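Local coordinates for protein transcriptional regulator, IclR family (Alicyclobacillus acidocaldarius subsp. acidocaldarius, PDB 5TJJ) that probably binds DNA and regulates transcription, as members of the IclR family of transcription factors generally do, at residues V11-R16 with E36-N41; R148-Y153 with N216-V221. One frame throughout, in Å; residues are numbered along the deposited sequence.

Contact 1 of 2, residues V11-R16 with E36-N41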
ATOM      1  N   VAL A  11      12.348 -16.018  -3.916  1.00 37.59           N
ATOM      2  CA  VAL A  11      11.797 -14.691  -3.621  1.00 37.56           C
ATOM      3  C   VAL A  11      10.735 -14.353  -4.648  1.00 38.82           C
ATOM      4  O   VAL A  11       9.728 -13.726  -4.323  1.00 39.08           O
ATOM      5  CB  VAL A  11      12.908 -13.622  -3.596  1.00 37.58           C
ATOM      6  CG1 VAL A  11      12.346 -12.222  -3.384  1.00 37.10           C
ATOM      7  CG2 VAL A  11      13.928 -13.984  -2.522  1.00 37.69           C
ATOM      8  N   ALA A  12      10.938 -14.804  -5.886  1.00 41.22           N
ATOM      9  CA  ALA A  12       9.900 -14.705  -6.932  1.00 41.88           C
ATOM     10  C   ALA A  12       8.635 -15.457  -6.550  1.00 41.15           C
ATOM     11  O   ALA A  12       7.547 -15.011  -6.852  1.00 41.61           O
ATOM     12  CB  ALA A  12      10.427 -15.216  -8.273  1.00 43.89           C
ATOM     13  N   LEU A  13       8.788 -16.602  -5.881  1.00 42.10           N
ATOM     14  CA  LEU A  13       7.645 -17.434  -5.457  1.00 40.53           C
ATOM     15  C   LEU A  13       6.952 -16.787  -4.253  1.00 39.15           C
ATOM     16  O   LEU A  13       5.735 -16.774  -4.164  1.00 38.59           O
ATOM     17  CB  LEU A  13       8.106 -18.867  -5.133  1.00 41.16           C
ATOM     18  CG  LEU A  13       7.048 -19.846  -4.587  1.00 42.32           C
ATOM     19  CD1 LEU A  13       5.979 -20.122  -5.624  1.00 41.88           C
ATOM     20  CD2 LEU A  13       7.689 -21.144  -4.114  1.00 44.60           C
ATOM     21  N   ALA A  14       7.734 -16.253  -3.322  1.00 39.23           N
ATOM     22  CA  ALA A  14       7.168 -15.496  -2.200  1.00 39.31           C
ATOM     23  C   ALA A  14       6.233 -14.398  -2.727  1.00 39.03           C
ATOM     24  O   ALA A  14       5.102 -14.287  -2.283  1.00 38.91           O
ATOM     25  CB  ALA A  14       8.271 -14.907  -1.330  1.00 39.38           C
ATOM     26  N   ALA A  15       6.704 -13.648  -3.721  1.00 39.93           N
ATOM     27  CA  ALA A  15       5.913 -12.593  -4.332  1.00 41.19           C
ATOM     28  C   ALA A  15       4.641 -13.125  -4.978  1.00 42.03           C
ATOM     29  O   ALA A  15       3.585 -12.520  -4.816  1.00 43.78           O
ATOM     30  CB  ALA A  15       6.735 -11.844  -5.355  1.00 42.48           C
ATOM     31  N   ARG A  16       4.740 -14.240  -5.706  1.00 41.36           N
ATOM     32  CA  ARG A  16       3.558 -14.851  -6.337  1.00 41.44           C
ATOM     33  C   ARG A  16       2.540 -15.325  -5.280  1.00 40.80           C
ATOM     34  O   ARG A  16       1.334 -15.196  -5.462  1.00 40.58           O
ATOM     35  CB  ARG A  16       3.941 -16.035  -7.252  1.00 41.82           C
ATOM     36  CG  ARG A  16       4.617 -15.673  -8.567  1.00 42.57           C
ATOM     37  CD  ARG A  16       4.982 -16.947  -9.336  1.00 43.55           C
ATOM     38  NE  ARG A  16       3.809 -17.541  -9.993  1.00 45.63           N
ATOM     39  CZ  ARG A  16       3.635 -18.833 -10.318  1.00 46.13           C
ATOM     40  NH1 ARG A  16       4.559 -19.734 -10.046  1.00 47.03           N
ATOM     41  NH2 ARG A  16       2.516 -19.227 -10.917  1.00 47.79           N
ATOM     42  N   GLU A  36      -1.473 -25.941  -5.978  1.00 55.94           N
ATOM     43  CA  GLU A  36      -2.138 -26.271  -7.224  1.00 60.92           C
ATOM     44  C   GLU A  36      -2.365 -25.029  -8.098  1.00 60.70           C
ATOM     45  O   GLU A  36      -2.107 -25.087  -9.296  1.00 64.33           O
ATOM     46  CB  GLU A  36      -3.431 -27.081  -6.992  1.00 65.16           C
ATOM     47  CG  GLU A  36      -3.159 -28.577  -6.750  1.00 69.30           C
ATOM     48  CD  GLU A  36      -4.360 -29.348  -6.204  1.00 73.90           C
ATOM     49  OE1 GLU A  36      -5.297 -28.733  -5.639  1.00 75.10           O
ATOM     50  OE2 GLU A  36      -4.369 -30.593  -6.326  1.00 77.66           O
ATOM     51  N   ARG A  37      -2.792 -23.913  -7.510  1.00 58.91           N
ATOM     52  CA  ARG A  37      -3.076 -22.700  -8.282  1.00 59.54           C
ATOM     53  C   ARG A  37      -1.819 -22.084  -8.904  1.00 57.10           C
ATOM     54  O   ARG A  37      -1.869 -21.562 -10.017  1.00 56.70           O
ATOM     55  CB  ARG A  37      -3.788 -21.656  -7.413  1.00 61.71           C
ATOM     56  CG  ARG A  37      -4.261 -20.414  -8.160  1.00 65.18           C
ATOM     57  CD  ARG A  37      -5.221 -20.766  -9.293  1.00 72.55           C
ATOM     58  NE  ARG A  37      -6.044 -19.610  -9.635  1.00 76.81           N
ATOM     59  CZ  ARG A  37      -5.759 -18.700 -10.566  1.00 80.11           C
ATOM     60  NH1 ARG A  37      -4.680 -18.817 -11.337  1.00 78.96           N
ATOM     61  NH2 ARG A  37      -6.598 -17.678 -10.747  1.00 83.89           N
ATOM     62  N   LEU A  38      -0.705 -22.128  -8.181  1.00 53.66           N
ATOM     63  CA  LEU A  38       0.560 -21.637  -8.709  1.00 53.34           C
ATOM     64  C   LEU A  38       1.270 -22.645  -9.622  1.00 54.72           C
ATOM     65  O   LEU A  38       2.156 -22.257 -10.380  1.00 55.08           O
ATOM     66  CB  LEU A  38       1.499 -21.232  -7.567  1.00 50.82           C
ATOM     67  CG  LEU A  38       0.966 -20.194  -6.606  1.00 49.66           C
ATOM     68  CD1 LEU A  38       1.966 -19.923  -5.496  1.00 48.25           C
ATOM     69  CD2 LEU A  38       0.609 -18.914  -7.356  1.00 51.15           C
ATOM     70  N   GLY A  39       0.908 -23.923  -9.536  1.00 55.73           N
ATOM     71  CA  GLY A  39       1.601 -24.971 -10.282  1.00 57.56           C
ATOM     72  C   GLY A  39       3.010 -25.223  -9.761  1.00 56.29           C
ATOM     73  O   GLY A  39       3.929 -25.475 -10.547  1.00 56.94           O
ATOM     74  N   VAL A  40       3.170 -25.165  -8.439  1.00 54.28           N
ATOM     75  CA  VAL A  40       4.441 -25.421  -7.785  1.00 55.40           C
ATOM     76  C   VAL A  40       4.284 -26.604  -6.840  1.00 58.59           C
ATOM     77  O   VAL A  40       3.203 -26.872  -6.322  1.00 59.48           O
ATOM     78  CB  VAL A  40       4.930 -24.170  -7.032  1.00 53.53           C
ATOM     79  CG1 VAL A  40       6.161 -24.459  -6.153  1.00 53.04           C
ATOM     80  CG2 VAL A  40       5.240 -23.075  -8.053  1.00 53.32           C
ATOM     81  N   ASN A  41       5.374 -27.338  -6.671  1.00 60.80           N
ATOM     82  CA  ASN A  41       5.452 -28.437  -5.724  1.00 62.58           C
ATOM     83  C   ASN A  41       5.075 -27.966  -4.297  1.00 59.11           C
ATOM     84  O   ASN A  41       5.597 -26.953  -3.825  1.00 54.40           O
ATOM     85  CB  ASN A  41       6.875 -28.995  -5.801  1.00 66.23           C
ATOM     86  CG  ASN A  41       7.257 -29.783  -4.594  1.00 69.82           C
ATOM     87  OD1 ASN A  41       7.614 -29.212  -3.563  1.00 69.22           O
ATOM     88  ND2 ASN A  41       7.197 -31.098  -4.708  1.00 74.87           N
TER
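Arg16 sets CG anti to its own carbonyl carbon (chi1 -73°), and a bend at chi3 (77°) turns NE aside; the guanidinium beyond it lies beside Leu38. Leu13, three residues earlier on the same helix, instead turns CG anti to the backbone N, and its CD1 faces Leu38 and Val40. The guanidinium supplies the one polar link: NH2 of Arg16 donates to O of Leu38 at 3.1 Å, with an N-H...O angle of 145°. The donor lies in the carbonyl plane on a lone pair, although the oxygen is tilted from the guanidinium plane. A long, cationic side chain suits this place, reaching a carbonyl at the C-terminal end of helix 31-38, where partial negative charge would favour it. Leu38 also lays CD2 over a face of the guanidinium, toward its rim, while its CD1 meets CD1 of Leu13 at 4.0 Å. Leu13 and Val40, branched aliphatics suited to meeting through methyls, approach tip to tip, CD1 to CG2 at 3.9 Å. That same CG2 touches NH1 of Arg16 obliquely. Between Leu38 and Val40, Gly39 is the C-prime residue of a Schellman motif ending the helix; glycine takes the positive phi without side-chain strain. Asn41 then N-caps the next helix through OD1 to Thr44 N. Helix 31-38, this turn and helix 42-54, packed against helix 9-21, form the helix-turn-helix of the IclR DNA-binding domain.

Contact 2 of 2, residues R148-Y153 with N216-V221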
ATOM      1  N   ARG A 148     -12.415   7.536 -25.449  1.00 43.30           N
ATOM      2  CA  ARG A 148     -12.797   6.176 -25.804  1.00 43.61           C
ATOM      3  C   ARG A 148     -12.246   5.075 -24.876  1.00 43.03           C
ATOM      4  O   ARG A 148     -12.871   4.012 -24.745  1.00 44.11           O
ATOM      5  CB  ARG A 148     -12.327   5.872 -27.225  1.00 44.67           C
ATOM      6  CG  ARG A 148     -13.067   6.638 -28.295  1.00 44.56           C
ATOM      7  CD  ARG A 148     -12.946   5.947 -29.642  1.00 46.14           C
ATOM      8  NE  ARG A 148     -11.731   6.337 -30.336  1.00 46.45           N
ATOM      9  CZ  ARG A 148     -11.537   7.508 -30.925  1.00 46.59           C
ATOM     10  NH1 ARG A 148     -12.489   8.443 -30.938  1.00 47.37           N
ATOM     11  NH2 ARG A 148     -10.381   7.733 -31.518  1.00 48.04           N
ATOM     12  N   CYS A 149     -11.074   5.293 -24.277  1.00 40.66           N
ATOM     13  CA  CYS A 149     -10.564   4.318 -23.327  1.00 41.40           C
ATOM     14  C   CYS A 149     -11.343   4.267 -22.034  1.00 41.71           C
ATOM     15  O   CYS A 149     -11.392   3.213 -21.436  1.00 44.19           O
ATOM     16  CB  CYS A 149      -9.099   4.526 -22.998  1.00 41.93           C
ATOM     17  SG  CYS A 149      -8.005   4.058 -24.329  1.00 41.35           S
ATOM     18  N   PHE A 150     -11.922   5.388 -21.590  1.00 41.10           N
ATOM     19  CA  PHE A 150     -12.806   5.384 -20.407  1.00 40.68           C
ATOM     20  C   PHE A 150     -14.150   4.765 -20.799  1.00 41.69           C
ATOM     21  O   PHE A 150     -14.584   3.781 -20.189  1.00 45.26           O
ATOM     22  CB  PHE A 150     -13.029   6.790 -19.839  1.00 39.86           C
ATOM     23  CG  PHE A 150     -11.810   7.428 -19.203  1.00 38.94           C
ATOM     24  CD1 PHE A 150     -11.383   7.052 -17.951  1.00 39.18           C
ATOM     25  CD2 PHE A 150     -11.138   8.472 -19.837  1.00 39.96           C
ATOM     26  CE1 PHE A 150     -10.285   7.665 -17.342  1.00 39.69           C
ATOM     27  CE2 PHE A 150     -10.040   9.097 -19.233  1.00 40.47           C
ATOM     28  CZ  PHE A 150      -9.609   8.687 -17.989  1.00 39.95           C
ATOM     29  N   LEU A 151     -14.768   5.304 -21.846  1.00 41.47           N
ATOM     30  CA  LEU A 151     -16.120   4.910 -22.243  1.00 42.00           C
ATOM     31  C   LEU A 151     -16.297   3.459 -22.661  1.00 41.29           C
ATOM     32  O   LEU A 151     -17.272   2.830 -22.293  1.00 40.50           O
ATOM     33  CB  LEU A 151     -16.626   5.766 -23.384  1.00 43.80           C
ATOM     34  CG  LEU A 151     -17.435   7.006 -23.053  1.00 45.67           C
ATOM     35  CD1 LEU A 151     -17.956   7.583 -24.361  1.00 47.01           C
ATOM     36  CD2 LEU A 151     -18.605   6.669 -22.147  1.00 47.73           C
ATOM     37  N   ALA A 152     -15.353   2.928 -23.419  1.00 40.38           N
ATOM     38  CA  ALA A 152     -15.475   1.586 -23.935  1.00 40.22           C
ATOM     39  C   ALA A 152     -15.682   0.538 -22.831  1.00 40.78           C
ATOM     40  O   ALA A 152     -16.236  -0.567 -23.084  1.00 42.75           O
ATOM     41  CB  ALA A 152     -14.247   1.247 -24.765  1.00 40.30           C
ATOM     42  N   TYR A 153     -15.226   0.864 -21.624  1.00 40.46           N
ATOM     43  CA  TYR A 153     -15.328  -0.051 -20.488  1.00 41.61           C
ATOM     44  C   TYR A 153     -16.457   0.255 -19.501  1.00 43.69           C
ATOM     45  O   TYR A 153     -16.571  -0.420 -18.495  1.00 48.34           O
ATOM     46  CB  TYR A 153     -13.977  -0.153 -19.792  1.00 40.92           C
ATOM     47  CG  TYR A 153     -12.916  -0.729 -20.691  1.00 39.69           C
ATOM     48  CD1 TYR A 153     -12.820  -2.097 -20.896  1.00 39.83           C
ATOM     49  CD2 TYR A 153     -12.022   0.106 -21.381  1.00 39.09           C
ATOM     50  CE1 TYR A 153     -11.856  -2.624 -21.747  1.00 40.16           C
ATOM     51  CE2 TYR A 153     -11.066  -0.412 -22.260  1.00 38.19           C
ATOM     52  CZ  TYR A 153     -10.985  -1.777 -22.424  1.00 39.23           C
ATOM     53  OH  TYR A 153     -10.034  -2.319 -23.238  1.00 41.04           O
ATOM     54  N   ASN A 216     -12.025  -3.544 -11.431  1.00 52.14           N
ATOM     55  CA  ASN A 216     -11.917  -3.639 -12.879  1.00 50.74           C
ATOM     56  C   ASN A 216     -12.533  -2.479 -13.640  1.00 49.55           C
ATOM     57  O   ASN A 216     -12.948  -2.650 -14.769  1.00 48.95           O
ATOM     58  CB  ASN A 216     -12.512  -4.962 -13.368  1.00 53.72           C
ATOM     59  CG  ASN A 216     -12.017  -6.145 -12.565  1.00 55.62           C
ATOM     60  OD1 ASN A 216     -10.901  -6.590 -12.756  1.00 55.93           O
ATOM     61  ND2 ASN A 216     -12.836  -6.643 -11.645  1.00 58.74           N
ATOM     62  N   LYS A 217     -12.587  -1.301 -13.036  1.00 50.59           N
ATOM     63  CA  LYS A 217     -13.136  -0.114 -13.705  1.00 51.62           C
ATOM     64  C   LYS A 217     -11.956   0.700 -14.229  1.00 47.71           C
ATOM     65  O   LYS A 217     -10.829   0.456 -13.804  1.00 46.42           O
ATOM     66  CB  LYS A 217     -13.976   0.705 -12.725  1.00 55.63           C
ATOM     67  CG  LYS A 217     -15.158  -0.048 -12.113  1.00 60.17           C
ATOM     68  CD  LYS A 217     -16.233  -0.391 -13.147  1.00 63.35           C
ATOM     69  CE  LYS A 217     -17.588  -0.659 -12.490  1.00 68.60           C
ATOM     70  NZ  LYS A 217     -17.536  -1.653 -11.371  1.00 69.89           N
ATOM     71  N   VAL A 218     -12.202   1.640 -15.147  1.00 46.70           N
ATOM     72  CA  VAL A 218     -11.146   2.513 -15.668  1.00 44.28           C
ATOM     73  C   VAL A 218     -11.237   3.905 -15.059  1.00 46.24           C
ATOM     74  O   VAL A 218     -12.068   4.711 -15.469  1.00 48.88           O
ATOM     75  CB  VAL A 218     -11.189   2.631 -17.190  1.00 43.33           C
ATOM     76  CG1 VAL A 218     -10.053   3.528 -17.706  1.00 41.40           C
ATOM     77  CG2 VAL A 218     -11.091   1.255 -17.825  1.00 43.16           C
ATOM     78  N   ASP A 219     -10.370   4.169 -14.077  1.00 46.96           N
ATOM     79  CA  ASP A 219     -10.234   5.497 -13.454  1.00 48.66           C
ATOM     80  C   ASP A 219      -9.101   6.355 -14.062  1.00 44.61           C
ATOM     81  O   ASP A 219      -9.064   7.562 -13.855  1.00 44.63           O
ATOM     82  CB  ASP A 219      -9.995   5.347 -11.945  1.00 53.30           C
ATOM     83  CG  ASP A 219     -11.294   5.206 -11.141  1.00 60.83           C
ATOM     84  OD1 ASP A 219     -12.399   5.564 -11.653  1.00 63.74           O
ATOM     85  OD2 ASP A 219     -11.193   4.748  -9.963  1.00 65.76           O
ATOM     86  N   LEU A 220      -8.199   5.733 -14.808  1.00 40.12           N
ATOM     87  CA  LEU A 220      -7.019   6.393 -15.293  1.00 38.50           C
ATOM     88  C   LEU A 220      -6.731   5.909 -16.688  1.00 35.27           C
ATOM     89  O   LEU A 220      -6.952   4.725 -16.994  1.00 34.68           O
ATOM     90  CB  LEU A 220      -5.837   6.055 -14.388  1.00 38.94           C
ATOM     91  CG  LEU A 220      -5.760   6.726 -13.016  1.00 42.14           C
ATOM     92  CD1 LEU A 220      -4.517   6.208 -12.273  1.00 42.00           C
ATOM     93  CD2 LEU A 220      -5.747   8.246 -13.156  1.00 42.84           C
ATOM     94  N   VAL A 221      -6.216   6.805 -17.526  1.00 34.01           N
ATOM     95  CA  VAL A 221      -5.766   6.447 -18.870  1.00 33.14           C
ATOM     96  C   VAL A 221      -4.379   7.015 -19.081  1.00 33.04           C
ATOM     97  O   VAL A 221      -4.098   8.094 -18.608  1.00 33.31           O
ATOM     98  CB  VAL A 221      -6.743   6.952 -19.920  1.00 34.43           C
ATOM     99  CG1 VAL A 221      -6.164   6.861 -21.336  1.00 34.36           C
ATOM    100  CG2 VAL A 221      -8.062   6.167 -19.834  1.00 35.62           C
TER
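Val221 drops its CG2 methyl onto the Phe150 ring, a CH-pi contact in which CG2 stands 3.5 Å from the ring centroid and 12° off the normal, over the centre of the face. The flat ring makes a platform for this bump, and CB of Cys149 closes on the same methyl from the helix backbone at 3.7 Å. A small residue such as cysteine suits this point, where the helix comes near the strand. The ring's rim fits against the strand's backbone: CD1 of Phe150 lies 3.5 Å from O of Val218 and CE1 lies 3.7 Å from O of Asp219, both oxygens at the edge near the ring plane. Phenylalanine suits the place because a broad, flat ring can offer its face to a methyl and its C-H rim to backbone oxygens. Asp219 has near-helical torsions (phi/psi -96°/-16°) that interrupt the extended course, and Val218 and Val221, three residues apart, both face the helix. In this GAF-related C-terminal domain of the IclR family, helix 144-151 thus packs on strand 218-227, an inner strand of the antiparallel sheet. Val218 is a two-pronged knob. Its CG1, anti to the backbone N, fills the hollow between CD1 of Phe150 (3.8 Å) and O of Cys149. The other prong, CG2, rests on Tyr153, which supplies both CB, at 3.8 Å, and an obliquely set ring; that ring also meets Phe212 edge-to-face. Beta-branched valine suits both strand positions, since its two methyls project close to the backbone. An alanine in place of Phe150 takes the ring away, and would probably leave a gap under Val221 CG2 and Val218 CG1 without its aromatic neighbour. Arg110, on the adjacent strand 104-110, makes weak hydrogen bonds to O of Phe150 and O of Val218.

Overall arrangement
Contact 1 and contact 2 belong to different domains, the helix-turn-helix region and the C-terminal domain, and share no element; their centres are 31 Å apart and their nearest atoms about 12 Å apart. Contact 1 joins one helix to the end of another and the turn that follows. It is only partly buried, and mixes aliphatic packing with a hydrogen bond from an exposed arginine. Contact 2 joins a helix to a sheet strand near the centre of the chain, is largely buried, and has no hydrogen bond between its segments, relying on aromatic and methyl packing. The second subunit lies against helix 9-21 near contact 1, whereas contact 2 is internal to one chain.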